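Local coordinates for protein putative sporulation-specific glycosylase YdhD (Bacillus subtilis subsp. subtilis str. 168, PDB 3CZ8) that probably hydrolyses glycosidic bonds in a polysaccharide as a family 18 glycosyl hydrolase linked to sporulation, the chain being its catalytic-domain piece, at residues F13-N18 with L300-A305; N101-L106 with D139-G144; Y177-A182 with K216-V221. The protein carries 1 engineered substitution. All coordinates share one frame; numbering follows the deposited sequence.

Overall arrangement
Strand 9-17 starts the barrel of this GH18 domain, and strand 302-310 ends it. Contact 1 pairs the two antiparallel and closes a loop that holds nearly the whole domain. Contacts 2 and 3 both fall within that loop, one after the other, and do not cross. Contact 2 comes first and packs helix 93-110 against helix 127-143 on the outside of the barrel. Its centre is about 24 Å from that of contact 1. Contact 3 follows and joins neighbouring parallel strands 177-181 and 217-220. It touches contact 1: G304 of strand 302-310 bonds through its backbone to I219 and V221, and F13 packs on M181.

Contact 1 of 3, residues F13-N18 with L300-A305; sequences FYVLRN and LQAIGA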
loop_
_atom_site.group_PDB
_atom_site.type_symbol
_atom_site.label_atom_id
_atom_site.label_comp_id
_atom_site.label_asym_id
_atom_site.label_seq_id
_atom_site.Cartn_x
_atom_site.Cartn_y
_atom_site.Cartn_z
ATOM N N PHE A 13 1.678 4.302 10.411
ATOM C CA PHE A 13 1.145 3.338 11.368
ATOM C C PHE A 13 0.033 3.986 12.196
ATOM O O PHE A 13 0.227 5.046 12.795
ATOM C CB PHE A 13 2.277 2.843 12.273
ATOM C CG PHE A 13 1.884 1.727 13.201
ATOM C CD1 PHE A 13 1.606 1.989 14.543
ATOM C CD2 PHE A 13 1.810 0.411 12.741
ATOM C CE1 PHE A 13 1.257 0.960 15.415
ATOM C CE2 PHE A 13 1.466 -0.629 13.607
ATOM C CZ PHE A 13 1.189 -0.350 14.946
ATOM N N TYR A 14 -1.135 3.358 12.227
ATOM C CA TYR A 14 -2.279 3.978 12.885
ATOM C C TYR A 14 -2.938 3.087 13.918
ATOM O O TYR A 14 -2.897 1.861 13.820
ATOM C CB TYR A 14 -3.281 4.554 11.861
ATOM C CG TYR A 14 -4.264 3.564 11.273
ATOM C CD1 TYR A 14 -5.592 3.554 11.689
ATOM C CD2 TYR A 14 -3.875 2.654 10.289
ATOM C CE1 TYR A 14 -6.505 2.666 11.152
ATOM C CE2 TYR A 14 -4.792 1.748 9.745
ATOM C CZ TYR A 14 -6.102 1.759 10.187
ATOM O OH TYR A 14 -7.021 0.878 9.668
ATOM N N VAL A 15 -3.543 3.722 14.914
ATOM C CA VAL A 15 -4.040 3.028 16.093
ATOM C C VAL A 15 -5.557 2.826 16.030
ATOM O O VAL A 15 -6.310 3.778 15.813
ATOM C CB VAL A 15 -3.592 3.774 17.383
ATOM C CG1 VAL A 15 -4.238 3.199 18.617
ATOM C CG2 VAL A 15 -2.072 3.710 17.524
ATOM N N LEU A 16 -5.980 1.572 16.192
ATOM C CA LEU A 16 -7.393 1.181 16.199
ATOM C C LEU A 16 -7.764 0.746 17.606
ATOM O O LEU A 16 -7.538 -0.410 17.977
ATOM C CB LEU A 16 -7.633 0.012 15.234
ATOM C CG LEU A 16 -7.425 0.284 13.745
ATOM C CD1 LEU A 16 -6.751 -0.889 13.078
ATOM C CD2 LEU A 16 -8.746 0.622 13.064
ATOM N N ARG A 17 -8.323 1.673 18.385
ATOM C CA ARG A 17 -8.576 1.443 19.807
ATOM C C ARG A 17 -9.496 0.251 20.091
ATOM O O ARG A 17 -10.443 -0.003 19.342
ATOM C CB ARG A 17 -9.119 2.716 20.475
ATOM C CG ARG A 17 -9.300 2.574 21.984
ATOM C CD ARG A 17 -9.926 3.774 22.638
ATOM N NE ARG A 17 -8.918 4.538 23.364
ATOM C CZ ARG A 17 -9.182 5.411 24.330
ATOM N NH1 ARG A 17 -10.437 5.650 24.694
ATOM N NH2 ARG A 17 -8.183 6.044 24.930
ATOM N N ASN A 18 -9.159 -0.496 21.144
ATOM C CA ASN A 18 -10.061 -1.434 21.810
ATOM C C ASN A 18 -11.408 -0.740 22.058
ATOM O O ASN A 18 -11.467 0.229 22.821
ATOM C CB ASN A 18 -9.425 -1.865 23.141
ATOM C CG ASN A 18 -10.184 -2.982 23.854
ATOM O OD1 ASN A 18 -11.334 -3.285 23.548
ATOM N ND2 ASN A 18 -9.524 -3.596 24.824
ATOM N N LEU A 300 -6.141 -4.891 26.558
ATOM C CA LEU A 300 -5.060 -4.096 25.972
ATOM C C LEU A 300 -5.603 -2.813 25.344
ATOM O O LEU A 300 -6.809 -2.687 25.139
ATOM C CB LEU A 300 -4.305 -4.935 24.940
ATOM C CG LEU A 300 -3.047 -5.709 25.355
ATOM C CD1 LEU A 300 -2.952 -6.086 26.840
ATOM C CD2 LEU A 300 -2.863 -6.924 24.465
ATOM N N GLN A 301 -4.712 -1.872 25.032
ATOM C CA GLN A 301 -5.108 -0.553 24.524
ATOM C C GLN A 301 -5.715 -0.560 23.125
ATOM O O GLN A 301 -6.763 0.052 22.904
ATOM C CB GLN A 301 -3.926 0.423 24.565
ATOM C CG GLN A 301 -4.186 1.819 23.968
ATOM C CD GLN A 301 -5.175 2.670 24.777
ATOM O OE1 GLN A 301 -5.901 3.484 24.213
ATOM N NE2 GLN A 301 -5.191 2.494 26.096
ATOM N N ALA A 302 -5.057 -1.248 22.190
ATOM C CA ALA A 302 -5.406 -1.143 20.775
ATOM C C ALA A 302 -4.779 -2.207 19.888
ATOM O O ALA A 302 -3.833 -2.897 20.278
ATOM C CB ALA A 302 -5.016 0.231 20.246
ATOM N N ILE A 303 -5.345 -2.316 18.687
ATOM C CA ILE A 303 -4.721 -2.953 17.537
ATOM C C ILE A 303 -4.050 -1.816 16.748
ATOM O O ILE A 303 -4.597 -0.717 16.658
ATOM C CB ILE A 303 -5.795 -3.724 16.702
ATOM C CG1 ILE A 303 -6.086 -5.108 17.322
ATOM C CG2 ILE A 303 -5.438 -3.828 15.215
ATOM C CD1 ILE A 303 -5.081 -6.199 16.999
ATOM N N GLY A 304 -2.846 -2.058 16.235
ATOM C CA GLY A 304 -2.186 -1.105 15.334
ATOM C C GLY A 304 -2.052 -1.676 13.931
ATOM O O GLY A 304 -1.813 -2.871 13.767
ATOM N N ALA A 305 -2.207 -0.829 12.914
ATOM C CA ALA A 305 -2.179 -1.289 11.518
ATOM C C ALA A 305 -1.585 -0.261 10.557
ATOM O O ALA A 305 -1.173 0.825 10.974
ATOM C CB ALA A 305 -3.568 -1.705 11.065
#
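The F13 ring meets the backbone of G304, its CZ 3.5 Å from G304 CA. The contact closes the TIM barrel of the GH18 domain: first strand 9-17 pairs antiparallel with last strand 302-310. Strand 9-17 also runs against its other neighbour, 35-42, unlike the classical all-parallel barrel. A side chain at G304 would run into the F13 ring. W306 also meets the F13 ring edge-to-face. Y14 and A305 form a hydrogen-bonded pair, with Y14 N to A305 O at 2.8 Å. The Y14 chi1 of 83° turns CG to lie between the backbone N and the carbonyl carbon. The ring then brings CE2 to 3.9 Å from A305 CB. The phenol OH bonds E248 of the second subunit. V15 CG1 presses on A302 CB at a tight 3.5 Å. L16 pairs with I303, and its CD1 touches both I303 CG2 and A305 CB. R17 is poorly ordered and gives a weak bond from NE to Q301 OE1. Q301 NE2 is held by R215 O. N18 lies past the strand, but its N still bonds Q301 O at 3.0 Å. Its amide reaches on, and ND2 gives a straight, in-plane bond of 2.9 Å to L300 O.

Contact 2 of 3, residues N101-L106 with D139-G144; sequences NNIYDL and DRLQAG
Y104 and R140 make a cation-pi stack between two helices on the outside of the barrel, helix 93-110 and helix 127-143. The short helical segments run roughly parallel, at 24°, with their axes 9.9 Å apart. The site is far from the predicted proton donor E120, and the contact is structural packing.

The R140 guanidinium lies nearly flat on the ring, the two planes 21° apart. R140 CZ is 4.0 Å from the ring centroid. NH2 sits over the centre of the ring, while NH1 lies nearest to Y104 CD1 at 3.5 Å. Y104 CB points toward the other helix, and a chi1 of -175°, with CG anti to the backbone N, carries CG on that way.

These are consecutive helices of the beta-alpha barrel, and strand 114-118 runs between them in sequence.

N101, one turn before Y104, meets the guanidinium at its edge. R140 NE donates to N101 OD1 at 3.0 Å, close to straight and in the carbonyl plane. The acceptor also lies near the guanidinium plane. One face thus meets the ring and the edge meets the amide, which should limit rotation of the group. D105 OD2 is 4.7 Å from R140 NH1; the opposite charges, though not in contact, may attract weakly.

On the barrel side L141 CD2 meets I103 CG2 and Y104 CD2, each at 4.4 Å. Both I103 and L141 also pack on V115 of strand 114-118. Beyond the stack, G144 ends the contact: its CA lies at the edge of the Y104 ring, 4.1 Å from OH.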
loop_
_atom_site.group_PDB
_atom_site.type_symbol
_atom_site.label_atom_id
_atom_site.label_comp_id
_atom_site.label_asym_id
_atom_site.label_seq_id
_atom_site.Cartn_x
_atom_site.Cartn_y
_atom_site.Cartn_z
ATOM N N ASN A 101 17.381 16.675 21.920
ATOM C CA ASN A 101 17.079 18.075 21.611
ATOM C C ASN A 101 16.529 18.270 20.200
ATOM O O ASN A 101 15.573 19.026 20.010
ATOM C CB ASN A 101 18.304 18.975 21.840
ATOM C CG ASN A 101 18.648 19.133 23.314
ATOM O OD1 ASN A 101 17.765 19.210 24.169
ATOM N ND2 ASN A 101 19.940 19.179 23.612
ATOM N N ASN A 102 17.127 17.580 19.227
ATOM C CA ASN A 102 16.671 17.628 17.831
ATOM C C ASN A 102 15.268 17.081 17.621
ATOM O O ASN A 102 14.507 17.637 16.830
ATOM C CB ASN A 102 17.643 16.896 16.912
ATOM C CG ASN A 102 18.946 17.640 16.733
ATOM O OD1 ASN A 102 19.013 18.862 16.895
ATOM N ND2 ASN A 102 19.997 16.903 16.407
ATOM N N ILE A 103 14.938 15.999 18.331
ATOM C CA ILE A 103 13.598 15.402 18.289
ATOM C C ILE A 103 12.564 16.377 18.860
ATOM O O ILE A 103 11.470 16.523 18.303
ATOM C CB ILE A 103 13.538 14.027 19.026
ATOM C CG1 ILE A 103 14.193 12.923 18.192
ATOM C CG2 ILE A 103 12.104 13.621 19.320
ATOM C CD1 ILE A 103 14.525 11.665 18.985
ATOM N N TYR A 104 12.923 17.050 19.955
ATOM C CA TYR A 104 12.077 18.105 20.517
ATOM C C TYR A 104 11.904 19.253 19.526
ATOM O O TYR A 104 10.787 19.732 19.323
ATOM C CB TYR A 104 12.617 18.639 21.855
ATOM C CG TYR A 104 11.671 19.636 22.493
ATOM C CD1 TYR A 104 11.808 21.010 22.267
ATOM C CD2 TYR A 104 10.615 19.205 23.295
ATOM C CE1 TYR A 104 10.923 21.924 22.828
ATOM C CE2 TYR A 104 9.729 20.113 23.865
ATOM C CZ TYR A 104 9.888 21.469 23.628
ATOM O OH TYR A 104 9.014 22.371 24.192
ATOM N N ASP A 105 13.010 19.687 18.921
ATOM C CA ASP A 105 12.986 20.765 17.925
ATOM C C ASP A 105 12.145 20.385 16.714
ATOM O O ASP A 105 11.482 21.239 16.136
ATOM C CB ASP A 105 14.403 21.146 17.479
ATOM C CG ASP A 105 15.193 21.870 18.561
ATOM O OD1 ASP A 105 16.428 21.982 18.405
ATOM O OD2 ASP A 105 14.594 22.321 19.562
ATOM N N LEU A 106 12.173 19.101 16.351
ATOM C CA LEU A 106 11.352 18.570 15.268
ATOM C C LEU A 106 9.858 18.656 15.569
ATOM O O LEU A 106 9.097 19.157 14.749
ATOM C CB LEU A 106 11.736 17.120 14.950
ATOM C CG LEU A 106 11.323 16.605 13.570
ATOM C CD1 LEU A 106 12.389 16.960 12.543
ATOM C CD2 LEU A 106 11.094 15.112 13.606
ATOM N N ASP A 139 11.599 12.712 29.456
ATOM C CA ASP A 139 11.678 13.888 30.274
ATOM C C ASP A 139 11.502 15.131 29.460
ATOM O O ASP A 139 10.751 15.982 29.833
ATOM C CB ASP A 139 13.013 13.965 30.993
ATOM C CG ASP A 139 13.106 13.036 32.140
ATOM O OD1 ASP A 139 14.195 12.878 32.662
ATOM O OD2 ASP A 139 12.113 12.455 32.522
ATOM N N ARG A 140 12.213 15.212 28.355
ATOM C CA ARG A 140 12.139 16.323 27.451
ATOM C C ARG A 140 10.803 16.510 26.793
ATOM O O ARG A 140 10.306 17.581 26.681
ATOM C CB ARG A 140 13.197 16.198 26.399
ATOM C CG ARG A 140 13.382 17.410 25.580
ATOM C CD ARG A 140 14.511 18.222 26.105
ATOM N NE ARG A 140 14.942 19.275 25.209
ATOM C CZ ARG A 140 14.298 20.407 25.024
ATOM N NH1 ARG A 140 14.778 21.283 24.190
ATOM N NH2 ARG A 140 13.177 20.645 25.655
ATOM N N LEU A 141 10.215 15.431 26.375
ATOM C CA LEU A 141 8.963 15.477 25.616
ATOM C C LEU A 141 7.734 15.728 26.464
ATOM O O LEU A 141 6.851 16.484 26.055
ATOM C CB LEU A 141 8.750 14.202 24.795
ATOM C CG LEU A 141 9.599 13.999 23.541
ATOM C CD1 LEU A 141 9.291 12.638 22.984
ATOM C CD2 LEU A 141 9.358 15.078 22.495
ATOM N N GLN A 142 7.663 15.099 27.635
ATOM C CA GLN A 142 6.491 15.253 28.493
ATOM C C GLN A 142 6.398 16.643 29.128
ATOM O O GLN A 142 5.300 17.099 29.455
ATOM C CB GLN A 142 6.390 14.134 29.538
ATOM C CG GLN A 142 6.841 14.482 30.945
ATOM C CD GLN A 142 5.996 13.804 32.010
ATOM O OE1 GLN A 142 5.391 12.759 31.773
ATOM N NE2 GLN A 142 5.951 14.400 33.193
ATOM N N ALA A 143 7.553 17.303 29.267
ATOM C CA ALA A 143 7.642 18.699 29.692
ATOM C C ALA A 143 6.925 19.615 28.702
ATOM O O ALA A 143 6.245 20.562 29.100
ATOM C CB ALA A 143 9.102 19.121 29.844
ATOM N N GLY A 144 7.064 19.307 27.412
ATOM C CA GLY A 144 6.372 20.038 26.360
ATOM C C GLY A 144 5.000 19.477 26.038
ATOM O O GLY A 144 4.351 19.934 25.108
#

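Contact 3 of 3, residues Y177-A182 with K216-V221; sequences YMFIMA and KIIIGV
I218 has the most surface buried here, and it packs against F179 and Y177. Strands 177-181 and 217-220 are neighbouring parallel strands of the TIM barrel, joined through helix 198-208 in a beta-alpha-beta unit. I218 and F179 lie side by side and point the same way. I218 CB is 3.7 Å from F179 CD1, and I218 CD1 comes in at the edge of the ring, in its plane. The same CD1 reaches Y177 CB at 3.8 Å. An alanine here would keep CB and its touch on F179 CD1, but would probably leave the ring edge and Y177 CB without their CD1 partner and open a gap between them. The Y177 OH bonds R215.

I180 carries the other face of the sheet, where it packs on T204 and T208 of helix 198-208. Its chi2 of 169° extends CD1, which lies 4.3 Å from I219 CD1. I180 bonds the neighbouring strand twice: its N donates to I218 O at 2.8 Å, and its O accepts from G220 N at 2.7 Å. M178 continues this pattern with K216 O and I218 N. G220 has no side chain, and M181 CE packs on its CA. M181 is the centre of an inverse gamma turn. Past it, one water bridges the strand ends, donating to A182 O at 2.7 Å and to G220 O at 2.9 Å.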
loop_
_atom_site.group_PDB
_atom_site.type_symbol
_atom_site.label_atom_id
_atom_site.label_comp_id
_atom_site.label_asym_id
_atom_site.label_seq_id
_atom_site.Cartn_x
_atom_site.Cartn_y
_atom_site.Cartn_z
ATOM N N TYR A 177 3.333 4.788 25.337
ATOM C CA TYR A 177 2.739 3.638 24.650
ATOM C C TYR A 177 3.776 2.764 23.945
ATOM O O TYR A 177 4.777 3.254 23.430
ATOM C CB TYR A 177 1.645 4.083 23.657
ATOM C CG TYR A 177 0.468 4.787 24.311
ATOM C CD1 TYR A 177 -0.565 4.065 24.899
ATOM C CD2 TYR A 177 0.404 6.180 24.349
ATOM C CE1 TYR A 177 -1.638 4.715 25.513
ATOM C CE2 TYR A 177 -0.652 6.835 24.958
ATOM C CZ TYR A 177 -1.670 6.102 25.534
ATOM O OH TYR A 177 -2.716 6.766 26.137
ATOM N N MET A 178 3.514 1.461 23.917
ATOM C CA MET A 178 4.413 0.505 23.284
ATOM C C MET A 178 3.678 -0.163 22.137
ATOM O O MET A 178 2.647 -0.812 22.346
ATOM C CB MET A 178 4.890 -0.532 24.314
ATOM C CG MET A 178 5.861 -1.601 23.806
ATOM S SD MET A 178 6.380 -2.802 25.078
ATOM C CE MET A 178 7.208 -1.708 26.194
ATOM N N PHE A 179 4.194 0.032 20.923
ATOM C CA PHE A 179 3.636 -0.622 19.750
ATOM C C PHE A 179 4.424 -1.907 19.539
ATOM O O PHE A 179 5.593 -1.874 19.153
ATOM C CB PHE A 179 3.745 0.258 18.487
ATOM C CG PHE A 179 3.106 1.632 18.593
ATOM C CD1 PHE A 179 2.069 1.903 19.485
ATOM C CD2 PHE A 179 3.528 2.649 17.737
ATOM C CE1 PHE A 179 1.490 3.165 19.546
ATOM C CE2 PHE A 179 2.950 3.911 17.788
ATOM C CZ PHE A 179 1.930 4.165 18.693
ATOM N N ILE A 180 3.792 -3.043 19.796
ATOM C CA ILE A 180 4.482 -4.317 19.657
ATOM C C ILE A 180 4.249 -4.847 18.263
ATOM O O ILE A 180 3.113 -5.081 17.866
ATOM C CB ILE A 180 4.049 -5.345 20.725
ATOM C CG1 ILE A 180 4.422 -4.838 22.118
ATOM C CG2 ILE A 180 4.705 -6.707 20.461
ATOM C CD1 ILE A 180 3.814 -5.632 23.210
ATOM N N MET A 181 5.330 -5.017 17.510
ATOM C CA MET A 181 5.217 -5.444 16.126
ATOM C C MET A 181 5.141 -6.966 16.055
ATOM O O MET A 181 6.130 -7.646 15.773
ATOM C CB MET A 181 6.346 -4.833 15.283
ATOM C CG MET A 181 6.374 -3.284 15.296
ATOM S SD MET A 181 4.907 -2.402 14.654
ATOM C CE MET A 181 3.898 -2.201 16.068
ATOM N N ALA A 182 3.942 -7.482 16.332
ATOM C CA ALA A 182 3.714 -8.914 16.512
ATOM C C ALA A 182 3.455 -9.627 15.185
ATOM O O ALA A 182 2.328 -10.047 14.896
ATOM C CB ALA A 182 2.566 -9.146 17.489
ATOM N N LYS A 216 -0.903 0.575 27.994
ATOM C CA LYS A 216 0.207 1.079 27.183
ATOM C C LYS A 216 0.509 0.187 25.969
ATOM O O LYS A 216 1.355 0.532 25.145
ATOM C CB LYS A 216 1.486 1.169 28.027
ATOM C CG LYS A 216 1.444 2.128 29.196
ATOM C CD LYS A 216 2.853 2.356 29.714
ATOM C CE LYS A 216 2.885 3.474 30.730
ATOM N NZ LYS A 216 4.272 3.929 30.994
ATOM N N ILE A 217 -0.189 -0.941 25.866
ATOM C CA ILE A 217 0.154 -1.985 24.899
ATOM C C ILE A 217 -0.716 -1.945 23.641
ATOM O O ILE A 217 -1.937 -2.083 23.717
ATOM C CB ILE A 217 0.083 -3.404 25.539
ATOM C CG1 ILE A 217 0.988 -3.492 26.776
ATOM C CG2 ILE A 217 0.463 -4.476 24.525
ATOM C CD1 ILE A 217 0.796 -4.761 27.611
ATOM N N ILE A 218 -0.067 -1.773 22.492
ATOM C CA ILE A 218 -0.740 -1.820 21.201
ATOM C C ILE A 218 -0.147 -2.990 20.418
ATOM O O ILE A 218 1.069 -3.069 20.249
ATOM C CB ILE A 218 -0.591 -0.475 20.425
ATOM C CG1 ILE A 218 -1.391 0.649 21.101
ATOM C CG2 ILE A 218 -1.044 -0.608 18.978
ATOM C CD1 ILE A 218 -0.615 1.491 22.093
ATOM N N ILE A 219 -1.000 -3.915 19.981
ATOM C CA ILE A 219 -0.553 -5.042 19.149
ATOM C C ILE A 219 -0.603 -4.688 17.651
ATOM O O ILE A 219 -1.677 -4.569 17.062
ATOM C CB ILE A 219 -1.346 -6.348 19.451
ATOM C CG1 ILE A 219 -1.316 -6.691 20.953
ATOM C CG2 ILE A 219 -0.835 -7.518 18.601
ATOM C CD1 ILE A 219 0.085 -6.918 21.561
ATOM N N GLY A 220 0.568 -4.497 17.054
ATOM C CA GLY A 220 0.673 -4.239 15.618
ATOM C C GLY A 220 0.400 -5.487 14.794
ATOM O O GLY A 220 0.877 -6.569 15.126
ATOM N N VAL A 221 -0.380 -5.334 13.724
ATOM C CA VAL A 221 -0.699 -6.450 12.821
ATOM C C VAL A 221 0.237 -6.459 11.585
ATOM O O VAL A 221 0.843 -5.425 11.270
ATOM C CB VAL A 221 -2.201 -6.454 12.410
ATOM C CG1 VAL A 221 -3.120 -6.530 13.646
ATOM C CG2 VAL A 221 -2.546 -5.276 11.511
HETATM O O HOH W 1 -0.271 -9.202 14.881
#